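Long-range contacts in lipoprotein (Thermotoga maritima, PDB 2F4I), which is of unknown function but adopts an OB fold and belongs to the DUF2291 family of predicted periplasmic lipoproteins: residues A[24-29]-A[135-139]; A[71-77]-A[168-174]; A[105-109]-A[147-151]. The contacts are given in a common frame with arbitrary orientation. Residues are numbered along the deposited sequence.

How the contacts relate
Contact 2 forms the core of the fold: segments 71-77 and 168-174 pair through six backbone hydrogen bonds, and the centre of this contact lies about 5 Å from the centre of the chain. The centres of contacts 1 and 3 lie farther from it, about 15 and about 10 Å, yet both contacts are largely buried. Contact 1 packs two helices purely by van der Waals contact, whereas contact 3 sets the end of a strand against a short helix with a valine and one hydrogen bond between side-chain amides. Contacts 2 and 3 reach the same sheet and touch where Leu105 meets Phe168 and Ala170; contacts 1 and 3 meet where Trp29 packs on Val147.

Contact 1: A[24-29]-A[135-139]; sequences YARELW and TATEL
Two helical segments, 24-29 and 135-139, cross at -59° with their axes 8.4 Å apart. All residues have ordinary alpha-helical torsions, and the bonds Leu28 N to Tyr24 O (2.9 Å), Trp29 N to Ala25 O (3.0 Å) and Leu139 N to Thr135 O (2.9 Å) run within the helices. Tyr24, chi1 t, brings CD1 to 3.6 Å from Thr135 CG2. Ala25 marks the crossing, its CA 4.9 Å from that of Leu139; its CB lies 3.3 Å from Glu138 CB, 3.5 Å from Leu139 N and 3.7 Å from Thr135 O. A methyl group suits this place because the partner backbone comes so near. Glu138 offers its CB here while its carboxylate leads away. One turn on, Leu28 (m, t) sets CD1 3.7 Å from the same Thr135 CG2, so that methyl meets both Tyr24 and Leu28. Thr135, chi1 m, can serve an apolar interface because its OG1 is bonded to Asp131 O in its own helix. Trp29, chi1 t, places CB 3.7 Å from CD1 of Leu139, whose t, p rotamer carries its tip toward the first helix. This is close helix-helix packing around a small residue. Beyond it, Leu139 also packs on Ile114 and Val115 of helix 113-118, Tyr24 meets the rings of Phe19 and Phe126, and Trp29 reaches Val147, just before helix 148-151.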
loop_
_atom_site.group_PDB
_atom_site.type_symbol
_atom_site.label_atom_id
_atom_site.label_comp_id
_atom_site.label_asym_id
_atom_site.label_seq_id
_atom_site.Cartn_x
_atom_site.Cartn_y
_atom_site.Cartn_z
ATOM N N TYR A 24 6.797 17.499 -8.715
ATOM C CA TYR A 24 5.588 17.499 -7.888
ATOM C C TYR A 24 5.450 16.184 -7.129
ATOM O O TYR A 24 5.139 16.161 -5.927
ATOM C CB TYR A 24 4.366 17.762 -8.745
ATOM C CG TYR A 24 3.212 18.342 -7.968
ATOM C CD1 TYR A 24 2.413 17.537 -7.207
ATOM C CD2 TYR A 24 2.942 19.697 -7.996
ATOM C CE1 TYR A 24 1.391 18.030 -6.486
ATOM C CE2 TYR A 24 1.884 20.216 -7.268
ATOM C CZ TYR A 24 1.121 19.366 -6.508
ATOM O OH TYR A 24 0.074 19.822 -5.763
ATOM N N ALA A 25 5.704 15.076 -7.822
ATOM C CA ALA A 25 5.644 13.758 -7.213
ATOM C C ALA A 25 6.650 13.593 -6.087
ATOM O O ALA A 25 6.353 12.997 -5.046
ATOM C CB ALA A 25 5.874 12.703 -8.270
ATOM N N ARG A 26 7.863 14.068 -6.317
ATOM C CA ARG A 26 8.963 13.991 -5.344
ATOM C C ARG A 26 8.633 14.769 -4.071
ATOM O O ARG A 26 8.888 14.288 -2.958
ATOM C CB ARG A 26 10.250 14.504 -6.024
ATOM C CG ARG A 26 11.546 14.562 -5.180
ATOM C CD ARG A 26 11.953 13.176 -4.703
ATOM N NE ARG A 26 12.344 12.330 -5.820
ATOM C CZ ARG A 26 12.746 11.076 -5.683
ATOM N NH1 ARG A 26 12.827 10.510 -4.463
ATOM N NH2 ARG A 26 13.067 10.376 -6.759
ATOM N N GLU A 27 8.006 15.930 -4.244
ATOM C CA GLU A 27 7.493 16.736 -3.124
ATOM C C GLU A 27 6.355 16.064 -2.376
ATOM O O GLU A 27 6.312 16.101 -1.148
ATOM C CB GLU A 27 7.045 18.102 -3.638
ATOM C CG GLU A 27 8.173 18.992 -4.165
ATOM C CD GLU A 27 7.687 20.326 -4.835
ATOM O OE1 GLU A 27 6.539 20.405 -5.351
ATOM O OE2 GLU A 27 8.499 21.274 -4.909
ATOM N N LEU A 28 5.433 15.430 -3.102
ATOM C CA LEU A 28 4.384 14.671 -2.426
ATOM C C LEU A 28 4.989 13.528 -1.584
ATOM O O LEU A 28 4.489 13.201 -0.517
ATOM C CB LEU A 28 3.396 14.101 -3.450
ATOM C CG LEU A 28 2.459 15.113 -4.115
ATOM C CD1 LEU A 28 1.615 14.407 -5.157
ATOM C CD2 LEU A 28 1.601 15.837 -3.085
ATOM N N TRP A 29 6.033 12.895 -2.098
ATOM C CA TRP A 29 6.637 11.735 -1.462
ATOM C C TRP A 29 7.253 12.132 -0.142
ATOM O O TRP A 29 7.065 11.465 0.839
ATOM C CB TRP A 29 7.716 11.145 -2.379
ATOM C CG TRP A 29 8.565 10.087 -1.820
ATOM C CD1 TRP A 29 9.919 10.071 -1.801
ATOM C CD2 TRP A 29 8.139 8.858 -1.191
ATOM N NE1 TRP A 29 10.365 8.930 -1.212
ATOM C CE2 TRP A 29 9.298 8.165 -0.827
ATOM C CE3 TRP A 29 6.897 8.280 -0.924
ATOM C CZ2 TRP A 29 9.259 6.926 -0.201
ATOM C CZ3 TRP A 29 6.862 7.075 -0.285
ATOM C CH2 TRP A 29 8.032 6.405 0.065
ATOM N N THR A 135 1.490 13.020 -12.492
ATOM C CA THR A 135 2.002 13.081 -11.125
ATOM C C THR A 135 1.841 11.748 -10.387
ATOM O O THR A 135 2.812 11.262 -9.768
ATOM C CB THR A 135 1.328 14.233 -10.300
ATOM O OG1 THR A 135 1.533 15.466 -10.958
ATOM C CG2 THR A 135 1.916 14.353 -8.877
ATOM N N ALA A 136 0.660 11.135 -10.519
ATOM C CA ALA A 136 0.407 9.780 -10.003
ATOM C C ALA A 136 1.385 8.730 -10.573
ATOM O O ALA A 136 1.909 7.931 -9.837
ATOM C CB ALA A 136 -1.113 9.376 -10.184
ATOM N N THR A 137 1.680 8.777 -11.862
ATOM C CA THR A 137 2.688 7.941 -12.486
ATOM C C THR A 137 4.087 8.135 -11.890
ATOM O O THR A 137 4.754 7.164 -11.618
ATOM C CB THR A 137 2.605 8.185 -13.969
ATOM O OG1 THR A 137 1.307 7.768 -14.340
ATOM C CG2 THR A 137 3.658 7.370 -14.799
ATOM N N GLU A 138 4.509 9.382 -11.720
ATOM C CA GLU A 138 5.820 9.692 -11.154
ATOM C C GLU A 138 5.965 9.240 -9.716
ATOM O O GLU A 138 7.036 8.801 -9.334
ATOM C CB GLU A 138 6.133 11.213 -11.236
ATOM C CG GLU A 138 6.482 11.731 -12.634
ATOM C CD GLU A 138 7.569 10.897 -13.321
ATOM O OE1 GLU A 138 8.549 10.499 -12.648
ATOM O OE2 GLU A 138 7.433 10.622 -14.526
ATOM N N LEU A 139 4.910 9.415 -8.918
ATOM C CA LEU A 139 4.937 8.965 -7.566
ATOM C C LEU A 139 4.986 7.403 -7.482
ATOM O O LEU A 139 5.622 6.866 -6.620
ATOM C CB LEU A 139 3.793 9.595 -6.732
ATOM C CG LEU A 139 3.768 9.145 -5.271
ATOM C CD1 LEU A 139 5.024 9.630 -4.417
ATOM C CD2 LEU A 139 2.500 9.578 -4.627
#

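Contact 2: A[71-77]-A[168-174]; sequences YRYYIIQ and FIAVFTL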
loop_
_atom_site.group_PDB
_atom_site.type_symbol
_atom_site.label_atom_id
_atom_site.label_comp_id
_atom_site.label_asym_id
_atom_site.label_seq_id
_atom_site.Cartn_x
_atom_site.Cartn_y
_atom_site.Cartn_z
ATOM N N TYR A 71 -14.929 1.949 -5.554
ATOM C CA TYR A 71 -13.638 1.528 -5.044
ATOM C C TYR A 71 -13.414 2.047 -3.633
ATOM O O TYR A 71 -13.795 3.158 -3.293
ATOM C CB TYR A 71 -12.535 1.928 -6.014
ATOM C CG TYR A 71 -12.601 1.140 -7.338
ATOM C CD1 TYR A 71 -12.042 -0.118 -7.440
ATOM C CD2 TYR A 71 -13.213 1.672 -8.465
ATOM C CE1 TYR A 71 -12.087 -0.837 -8.585
ATOM C CE2 TYR A 71 -13.272 0.948 -9.638
ATOM C CZ TYR A 71 -12.691 -0.322 -9.683
ATOM O OH TYR A 71 -12.759 -1.081 -10.828
ATOM N N ARG A 72 -12.810 1.207 -2.814
ATOM C CA ARG A 72 -12.540 1.470 -1.403
ATOM C C ARG A 72 -11.033 1.388 -1.147
ATOM O O ARG A 72 -10.419 0.372 -1.394
ATOM C CB ARG A 72 -13.297 0.425 -0.567
ATOM C CG ARG A 72 -14.804 0.440 -0.822
ATOM C CD ARG A 72 -15.413 1.772 -0.409
ATOM N NE ARG A 72 -16.858 1.820 -0.623
ATOM C CZ ARG A 72 -17.490 2.446 -1.619
ATOM N NH1 ARG A 72 -16.839 3.109 -2.550
ATOM N NH2 ARG A 72 -18.826 2.420 -1.678
ATOM N N TYR A 73 -10.438 2.478 -0.683
ATOM C CA TYR A 73 -8.980 2.600 -0.576
ATOM C C TYR A 73 -8.506 2.478 0.870
ATOM O O TYR A 73 -8.868 3.294 1.716
ATOM C CB TYR A 73 -8.475 3.939 -1.162
ATOM C CG TYR A 73 -8.818 4.106 -2.597
ATOM C CD1 TYR A 73 -7.980 3.599 -3.572
ATOM C CD2 TYR A 73 -10.009 4.735 -2.991
ATOM C CE1 TYR A 73 -8.323 3.671 -4.917
ATOM C CE2 TYR A 73 -10.347 4.849 -4.344
ATOM C CZ TYR A 73 -9.504 4.307 -5.304
ATOM O OH TYR A 73 -9.807 4.351 -6.649
ATOM N N TYR A 74 -7.680 1.452 1.114
ATOM C CA TYR A 74 -7.234 1.073 2.448
ATOM C C TYR A 74 -5.771 1.416 2.626
ATOM O O TYR A 74 -4.979 1.307 1.680
ATOM C CB TYR A 74 -7.368 -0.427 2.628
ATOM C CG TYR A 74 -8.769 -0.922 2.825
ATOM C CD1 TYR A 74 -9.616 -1.145 1.736
ATOM C CD2 TYR A 74 -9.237 -1.201 4.095
ATOM C CE1 TYR A 74 -10.877 -1.621 1.934
ATOM C CE2 TYR A 74 -10.488 -1.668 4.302
ATOM C CZ TYR A 74 -11.319 -1.889 3.222
ATOM O OH TYR A 74 -12.590 -2.368 3.444
ATOM N N ILE A 75 -5.413 1.806 3.847
ATOM C CA ILE A 75 -4.022 1.880 4.222
ATOM C C ILE A 75 -3.833 1.168 5.556
ATOM O O ILE A 75 -4.561 1.439 6.527
ATOM C CB ILE A 75 -3.477 3.317 4.124
ATOM C CG1 ILE A 75 -2.074 3.409 4.704
ATOM C CG2 ILE A 75 -4.373 4.323 4.723
ATOM C CD1 ILE A 75 -1.354 4.612 4.108
ATOM N N ILE A 76 -2.939 0.171 5.541
ATOM C CA ILE A 76 -2.659 -0.676 6.691
ATOM C C ILE A 76 -1.186 -0.616 7.081
ATOM O O ILE A 76 -0.319 -0.265 6.284
ATOM C CB ILE A 76 -3.142 -2.165 6.510
ATOM C CG1 ILE A 76 -2.519 -2.806 5.280
ATOM C CG2 ILE A 76 -4.650 -2.202 6.500
ATOM C CD1 ILE A 76 -2.573 -4.356 5.232
ATOM N N GLN A 77 -0.935 -0.862 8.360
ATOM C CA GLN A 77 0.415 -0.986 8.827
ATOM C C GLN A 77 0.503 -2.187 9.756
ATOM O O GLN A 77 -0.475 -2.601 10.387
ATOM C CB GLN A 77 0.913 0.328 9.428
ATOM C CG GLN A 77 0.348 0.768 10.752
ATOM C CD GLN A 77 0.946 2.113 11.234
ATOM O OE1 GLN A 77 2.127 2.451 10.945
ATOM N NE2 GLN A 77 0.128 2.889 12.005
ATOM N N PHE A 168 5.738 -2.870 7.803
ATOM C CA PHE A 168 5.227 -2.314 6.554
ATOM C C PHE A 168 4.145 -1.257 6.781
ATOM O O PHE A 168 3.480 -1.233 7.792
ATOM C CB PHE A 168 4.698 -3.422 5.625
ATOM C CG PHE A 168 3.519 -4.188 6.195
ATOM C CD1 PHE A 168 3.721 -5.304 6.997
ATOM C CD2 PHE A 168 2.239 -3.802 5.943
ATOM C CE1 PHE A 168 2.646 -6.032 7.534
ATOM C CE2 PHE A 168 1.139 -4.529 6.491
ATOM C CZ PHE A 168 1.361 -5.649 7.290
ATOM N N ILE A 169 4.002 -0.387 5.803
ATOM C CA ILE A 169 2.793 0.396 5.587
ATOM C C ILE A 169 2.465 0.112 4.123
ATOM O O ILE A 169 3.366 0.168 3.275
ATOM C CB ILE A 169 3.012 1.893 5.834
ATOM C CG1 ILE A 169 3.473 2.160 7.299
ATOM C CG2 ILE A 169 1.753 2.699 5.481
ATOM C CD1 ILE A 169 3.804 3.622 7.605
ATOM N N ALA A 170 1.215 -0.259 3.844
ATOM C CA ALA A 170 0.801 -0.636 2.501
ATOM C C ALA A 170 -0.631 -0.201 2.203
ATOM O O ALA A 170 -1.431 -0.001 3.120
ATOM C CB ALA A 170 0.986 -2.156 2.254
ATOM N N VAL A 171 -0.919 -0.036 0.908
ATOM C CA VAL A 171 -2.243 0.415 0.419
ATOM C C VAL A 171 -2.828 -0.636 -0.485
ATOM O O VAL A 171 -2.102 -1.377 -1.151
ATOM C CB VAL A 171 -2.171 1.771 -0.359
ATOM C CG1 VAL A 171 -1.657 2.852 0.547
ATOM C CG2 VAL A 171 -1.279 1.641 -1.585
ATOM N N PHE A 172 -4.147 -0.768 -0.449
ATOM C CA PHE A 172 -4.818 -1.663 -1.359
ATOM C C PHE A 172 -6.195 -1.139 -1.629
ATOM O O PHE A 172 -6.694 -0.307 -0.888
ATOM C CB PHE A 172 -4.744 -3.115 -0.857
ATOM C CG PHE A 172 -5.507 -3.394 0.395
ATOM C CD1 PHE A 172 -6.865 -3.751 0.332
ATOM C CD2 PHE A 172 -4.886 -3.350 1.626
ATOM C CE1 PHE A 172 -7.590 -4.009 1.465
ATOM C CE2 PHE A 172 -5.598 -3.639 2.774
ATOM C CZ PHE A 172 -6.963 -3.960 2.706
ATOM N N THR A 173 -6.756 -1.562 -2.761
ATOM C CA THR A 173 -8.043 -1.078 -3.252
ATOM C C THR A 173 -8.983 -2.248 -3.429
ATOM O O THR A 173 -8.599 -3.213 -4.033
ATOM C CB THR A 173 -7.877 -0.360 -4.602
ATOM O OG1 THR A 173 -6.910 0.673 -4.438
ATOM C CG2 THR A 173 -9.202 0.255 -5.094
ATOM N N LEU A 174 -10.195 -2.149 -2.882
ATOM C CA LEU A 174 -11.207 -3.146 -3.081
ATOM C C LEU A 174 -12.375 -2.533 -3.834
ATOM O O LEU A 174 -12.643 -1.345 -3.734
ATOM C CB LEU A 174 -11.694 -3.735 -1.747
ATOM C CG LEU A 174 -10.648 -4.459 -0.912
ATOM C CD1 LEU A 174 -11.271 -5.110 0.303
ATOM C CD2 LEU A 174 -9.891 -5.488 -1.740
#
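Strands 72-77 and 168-174 run antiparallel in the central sheet of the OB fold, their axes 4.7 Å apart. An offset aromatic pair with little ring overlap shapes the face that carries Tyr74, Ile76, Phe172 and Leu174: the Tyr74 and Phe172 planes are tilted by only 6°, centroids 4.7 Å apart, and Tyr74 CB sits over the phenylalanine ring, 3.6 Å from its centroid, in a CH-pi contact. Ile76 CD1 fills the gap between two rings, 3.9 Å from Phe168 CE2 and 4.0 Å from Phe172 CE2. Val47 and Leu51 of helix 44-53 cover part of this face. On the other face Ile75 CD1 bridges Ile169 CG2 (3.9 Å) and Val171 CG1 (4.0 Å), beneath helix 113-118. Reciprocal backbone bonds join Arg72 with Leu174, Tyr74 with Phe172 and Ile76 with Ala170. Alternate residues thus satisfy their peptides here, while Ile75 and Gln77 turn to Tyr42 and Ile169 to Leu189; apolar side chains line the middle of both faces, with polar Arg72, Tyr73, Thr173 and Gln77 toward the ends.

Contact 3: A[105-109]-A[147-151]; sequences LSNHI and VVNSF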
loop_
_atom_site.group_PDB
_atom_site.type_symbol
_atom_site.label_atom_id
_atom_site.label_comp_id
_atom_site.label_asym_id
_atom_site.label_seq_id
_atom_site.Cartn_x
_atom_site.Cartn_y
_atom_site.Cartn_z
ATOM N N LEU A 105 2.999 -8.159 -1.025
ATOM C CA LEU A 105 3.545 -6.830 -1.107
ATOM C C LEU A 105 4.388 -6.761 -2.376
ATOM O O LEU A 105 5.498 -7.279 -2.392
ATOM C CB LEU A 105 4.387 -6.562 0.159
ATOM C CG LEU A 105 3.642 -6.524 1.514
ATOM C CD1 LEU A 105 4.600 -6.255 2.627
ATOM C CD2 LEU A 105 2.493 -5.509 1.523
ATOM N N SER A 106 3.850 -6.133 -3.433
ATOM C CA SER A 106 4.459 -6.169 -4.781
ATOM C C SER A 106 4.839 -4.821 -5.399
ATOM O O SER A 106 4.414 -3.761 -4.910
ATOM C CB SER A 106 3.491 -6.837 -5.765
ATOM O OG SER A 106 2.350 -6.057 -6.057
ATOM N N ASN A 107 5.600 -4.898 -6.491
ATOM C CA ASN A 107 6.009 -3.720 -7.282
ATOM C C ASN A 107 5.058 -3.436 -8.456
ATOM O O ASN A 107 5.380 -2.648 -9.352
ATOM C CB ASN A 107 7.464 -3.842 -7.783
ATOM C CG ASN A 107 7.660 -5.016 -8.688
ATOM O OD1 ASN A 107 6.689 -5.626 -9.091
ATOM N ND2 ASN A 107 8.917 -5.345 -9.016
ATOM N N HIS A 108 3.896 -4.086 -8.465
ATOM C CA HIS A 108 2.900 -3.861 -9.523
ATOM C C HIS A 108 2.083 -2.638 -9.165
ATOM O O HIS A 108 0.979 -2.756 -8.655
ATOM C CB HIS A 108 1.976 -5.071 -9.716
ATOM C CG HIS A 108 2.702 -6.375 -9.904
ATOM N ND1 HIS A 108 3.517 -6.628 -10.988
ATOM C CD2 HIS A 108 2.728 -7.503 -9.147
ATOM C CE1 HIS A 108 4.017 -7.848 -10.890
ATOM N NE2 HIS A 108 3.550 -8.402 -9.785
ATOM N N ILE A 109 2.645 -1.458 -9.408
ATOM C CA ILE A 109 2.046 -0.163 -9.004
ATOM C C ILE A 109 1.532 0.598 -10.235
ATOM O O ILE A 109 2.310 0.996 -11.090
ATOM C CB ILE A 109 3.074 0.730 -8.222
ATOM C CG1 ILE A 109 3.869 -0.124 -7.243
ATOM C CG2 ILE A 109 2.360 1.854 -7.485
ATOM C CD1 ILE A 109 4.716 0.615 -6.306
ATOM N N VAL A 147 11.203 2.142 -2.740
ATOM C CA VAL A 147 10.694 1.305 -1.642
ATOM C C VAL A 147 10.763 -0.186 -1.998
ATOM O O VAL A 147 11.504 -0.928 -1.371
ATOM C CB VAL A 147 9.261 1.692 -1.205
ATOM C CG1 VAL A 147 8.757 0.780 -0.016
ATOM C CG2 VAL A 147 9.194 3.207 -0.861
ATOM N N VAL A 148 10.028 -0.620 -3.023
ATOM C CA VAL A 148 9.859 -2.065 -3.266
ATOM C C VAL A 148 11.097 -2.702 -3.868
ATOM O O VAL A 148 11.639 -3.612 -3.263
ATOM C CB VAL A 148 8.626 -2.460 -4.162
ATOM C CG1 VAL A 148 8.464 -3.996 -4.183
ATOM C CG2 VAL A 148 7.370 -1.845 -3.690
ATOM N N ASN A 149 11.538 -2.233 -5.033
ATOM C CA ASN A 149 12.687 -2.859 -5.731
ATOM C C ASN A 149 13.975 -2.719 -4.910
ATOM O O ASN A 149 14.806 -3.637 -4.890
ATOM C CB ASN A 149 12.840 -2.327 -7.178
ATOM C CG ASN A 149 11.678 -2.776 -8.128
ATOM O OD1 ASN A 149 10.925 -3.725 -7.848
ATOM N ND2 ASN A 149 11.552 -2.084 -9.264
ATOM N N SER A 150 14.113 -1.578 -4.240
ATOM C CA SER A 150 15.197 -1.313 -3.298
ATOM C C SER A 150 15.267 -2.363 -2.176
ATOM O O SER A 150 16.316 -2.903 -1.864
ATOM C CB SER A 150 14.949 0.072 -2.705
ATOM O OG SER A 150 15.924 0.352 -1.723
ATOM N N PHE A 151 14.110 -2.661 -1.597
ATOM C CA PHE A 151 14.011 -3.657 -0.514
ATOM C C PHE A 151 14.311 -5.064 -1.008
ATOM O O PHE A 151 14.981 -5.840 -0.324
ATOM C CB PHE A 151 12.617 -3.588 0.125
ATOM C CG PHE A 151 12.457 -4.432 1.351
ATOM C CD1 PHE A 151 12.973 -4.023 2.561
ATOM C CD2 PHE A 151 11.770 -5.627 1.296
ATOM C CE1 PHE A 151 12.839 -4.803 3.688
ATOM C CE2 PHE A 151 11.617 -6.392 2.415
ATOM C CZ PHE A 151 12.160 -5.977 3.616
#
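Where strand 103-106 of the OB-fold sheet ends, the chain bends through an inverse gamma turn centred on His108, and the start of the short helix 148-151 packs against this bend. The turn carries a weak bond from Ile109 N to Asn107 O, 3.0 Å, and so kinks the chain at His108. Val148 is the apolar wedge of the contact. Its CG2 lies 3.7 Å from Ser106 O and 4.5 Å from Ile109 CD1, while its CG1 lies 3.7 Å from Asn107 CB; a compact branched side chain fits here because it touches backbone and side chains together. The nearest CA atoms, those of Asn107 and Val148, are 5.8 Å apart. Ser106 points away from the helix, and its hydroxyl has a partner in Glu185 of strand 184-193, to which Ser106 is also tied through its backbone by Ala186. The His108 ring hydrogen-bonds to Asp88 through NE2. Leu105 packs on Phe168 and Ala170 of strand 165-174, and Phe151 on that strand and on strand 184-193. Asparagine suits the polar edge of the contact, since its amide offers both a donor and an acceptor: Asn107, with chi1 p, extends its NH2 toward the helix, and Asn107 ND2 donates to Asn149 OD1 at 2.8 Å, nearly straight at 172°.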